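Local coordinates for protein putative NADH dehydrogenase/NAD(P)H nitroreductase (PDB 3KWK) that binds flavin mononucleotide and is probably an NAD(P)H-dependent oxidoreductase of the nitroreductase family, at residues 57-62 with 136-141. Sequence-based numbering, arbitrary orientation.
Sequences VVVSDR and KYTHLP
The C-terminal end of helix 128-138 packs on strand 54-59, an edge strand of the antiparallel sheet within its own chain in a nitroreductase fold, with T138 meeting V57 and V59. The methyl CG2 of T138 lies 3.9 Å from CG1 of V57 and 4.0 Å from CG2 of V59, so one methyl bridges two valines whose CB atoms both point to the helix. With chi1 at 63°, OG1 of T138 is held against its own backbone and hydrogen-bonds to the V134 carbonyl one turn back in the helix, which turns CG2 toward the strand. After T138 the chain leaves the helix at H139, which has a positive phi of 62°, and L140 follows as a second apolar group. Its CD2 comes within 4.0 Å of CG2 of V57, which therefore uses one methyl for T138 and the other for L140. No hydrogen bond joins the two segments. I86 of the adjacent strand, 83-90, also touches V59 and T138, while L65 and M68 of helix 62-71 pack on V59. Beyond V57 and V58 the sheet continues through parallel pairing with a strand of the second subunit, whose N173 packs on both V57 and T138.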
loop_
_atom_site.group_PDB
_atom_site.type_symbol
_atom_site.label_atom_id
_atom_site.label_comp_id
_atom_site.label_asym_id
_atom_site.label_seq_id
_atom_site.Cartn_x
_atom_site.Cartn_y
_atom_site.Cartn_z
ATOM N N VAL A 57 -3.028 5.040 15.884
ATOM C CA VAL A 57 -3.330 4.806 17.311
ATOM C C VAL A 57 -2.704 3.453 17.645
ATOM O O VAL A 57 -3.076 2.437 17.095
ATOM C CB VAL A 57 -4.819 4.841 17.645
ATOM C CG1 VAL A 57 -5.095 4.695 19.155
ATOM C CG2 VAL A 57 -5.491 6.117 17.116
ATOM N N VAL A 58 -1.753 3.475 18.569
ATOM C CA VAL A 58 -1.122 2.266 19.071
ATOM C C VAL A 58 -1.901 1.836 20.288
ATOM O O VAL A 58 -1.942 2.570 21.258
ATOM C CB VAL A 58 0.353 2.521 19.469
ATOM C CG1 VAL A 58 0.946 1.206 20.054
ATOM C CG2 VAL A 58 1.116 3.101 18.253
ATOM N N VAL A 59 -2.558 0.681 20.223
ATOM C CA VAL A 59 -3.431 0.236 21.299
ATOM C C VAL A 59 -2.739 -0.920 22.045
ATOM O O VAL A 59 -2.486 -1.979 21.455
ATOM C CB VAL A 59 -4.818 -0.216 20.811
ATOM C CG1 VAL A 59 -5.682 -0.706 21.988
ATOM C CG2 VAL A 59 -5.567 0.952 20.069
ATOM N N SER A 60 -2.481 -0.710 23.330
ATOM C CA SER A 60 -1.875 -1.718 24.200
ATOM C C SER A 60 -2.738 -2.027 25.415
ATOM O O SER A 60 -2.341 -2.851 26.270
ATOM C CB SER A 60 -0.533 -1.190 24.686
ATOM O OG SER A 60 -0.729 0.045 25.355
ATOM N N ASP A 61 -3.863 -1.319 25.562
ATOM C CA ASP A 61 -4.798 -1.538 26.643
ATOM C C ASP A 61 -5.635 -2.812 26.388
ATOM O O ASP A 61 -6.415 -2.893 25.434
ATOM C CB ASP A 61 -5.718 -0.333 26.813
ATOM C CG ASP A 61 -6.675 -0.504 27.992
ATOM O OD1 ASP A 61 -7.709 -1.196 27.868
ATOM O OD2 ASP A 61 -6.363 0.029 29.072
ATOM N N ARG A 62 -5.442 -3.797 27.271
ATOM C CA ARG A 62 -6.082 -5.104 27.198
ATOM C C ARG A 62 -7.564 -4.985 27.067
ATOM O O ARG A 62 -8.192 -5.653 26.253
ATOM C CB ARG A 62 -5.719 -5.863 28.495
ATOM C CG ARG A 62 -6.245 -7.290 28.576
ATOM C CD ARG A 62 -5.476 -8.207 27.648
ATOM N NE ARG A 62 -6.045 -8.279 26.310
ATOM C CZ ARG A 62 -5.344 -8.348 25.185
ATOM N NH1 ARG A 62 -4.019 -8.288 25.199
ATOM N NH2 ARG A 62 -5.964 -8.461 24.024
ATOM N N LYS A 136 -15.304 4.806 18.956
ATOM C CA LYS A 136 -15.785 4.794 20.328
ATOM C C LYS A 136 -14.613 4.491 21.272
ATOM O O LYS A 136 -14.456 5.155 22.283
ATOM C CB LYS A 136 -16.953 3.794 20.483
ATOM C CG LYS A 136 -17.376 3.511 21.924
ATOM C CD LYS A 136 -18.266 2.272 22.059
ATOM C CE LYS A 136 -18.781 2.143 23.494
ATOM N NZ LYS A 136 -19.980 1.301 23.549
ATOM N N TYR A 137 -13.818 3.470 20.974
ATOM C CA TYR A 137 -12.818 2.980 21.907
ATOM C C TYR A 137 -11.532 3.788 21.877
ATOM O O TYR A 137 -10.788 3.834 22.869
ATOM C CB TYR A 137 -12.573 1.470 21.687
ATOM C CG TYR A 137 -13.720 0.691 22.249
ATOM C CD1 TYR A 137 -13.897 0.601 23.626
ATOM C CD2 TYR A 137 -14.679 0.160 21.435
ATOM C CE1 TYR A 137 -15.002 -0.059 24.167
ATOM C CE2 TYR A 137 -15.800 -0.523 21.968
ATOM C CZ TYR A 137 -15.939 -0.608 23.325
ATOM O OH TYR A 137 -17.027 -1.280 23.885
ATOM N N THR A 138 -11.282 4.472 20.777
ATOM C CA THR A 138 -10.055 5.281 20.658
ATOM C C THR A 138 -10.309 6.800 20.643
ATOM O O THR A 138 -9.364 7.564 20.535
ATOM C CB THR A 138 -9.161 4.847 19.486
ATOM O OG1 THR A 138 -9.817 5.028 18.214
ATOM C CG2 THR A 138 -8.742 3.414 19.687
ATOM N N HIS A 139 -11.559 7.217 20.781
ATOM C CA HIS A 139 -11.939 8.617 20.940
ATOM C C HIS A 139 -11.545 9.459 19.718
ATOM O O HIS A 139 -11.031 10.586 19.833
ATOM C CB HIS A 139 -11.360 9.240 22.229
ATOM C CG HIS A 139 -11.806 8.554 23.477
ATOM N ND1 HIS A 139 -12.560 9.186 24.438
ATOM C CD2 HIS A 139 -11.639 7.282 23.896
ATOM C CE1 HIS A 139 -12.819 8.329 25.412
ATOM N NE2 HIS A 139 -12.277 7.163 25.101
ATOM N N LEU A 140 -11.765 8.920 18.540
ATOM C CA LEU A 140 -11.362 9.611 17.322
ATOM C C LEU A 140 -12.267 10.805 17.047
ATOM O O LEU A 140 -13.509 10.694 17.085
ATOM C CB LEU A 140 -11.410 8.686 16.110
ATOM C CG LEU A 140 -10.544 7.428 16.135
ATOM C CD1 LEU A 140 -10.803 6.656 14.834
ATOM C CD2 LEU A 140 -9.072 7.766 16.336
ATOM N N PRO A 141 -11.649 11.989 16.836
ATOM C CA PRO A 141 -12.446 13.086 16.308
ATOM C C PRO A 141 -13.172 12.706 15.019
ATOM O O PRO A 141 -12.716 11.822 14.322
ATOM C CB PRO A 141 -11.414 14.179 16.080
ATOM C CG PRO A 141 -10.234 13.869 17.060
ATOM C CD PRO A 141 -10.214 12.341 16.982
#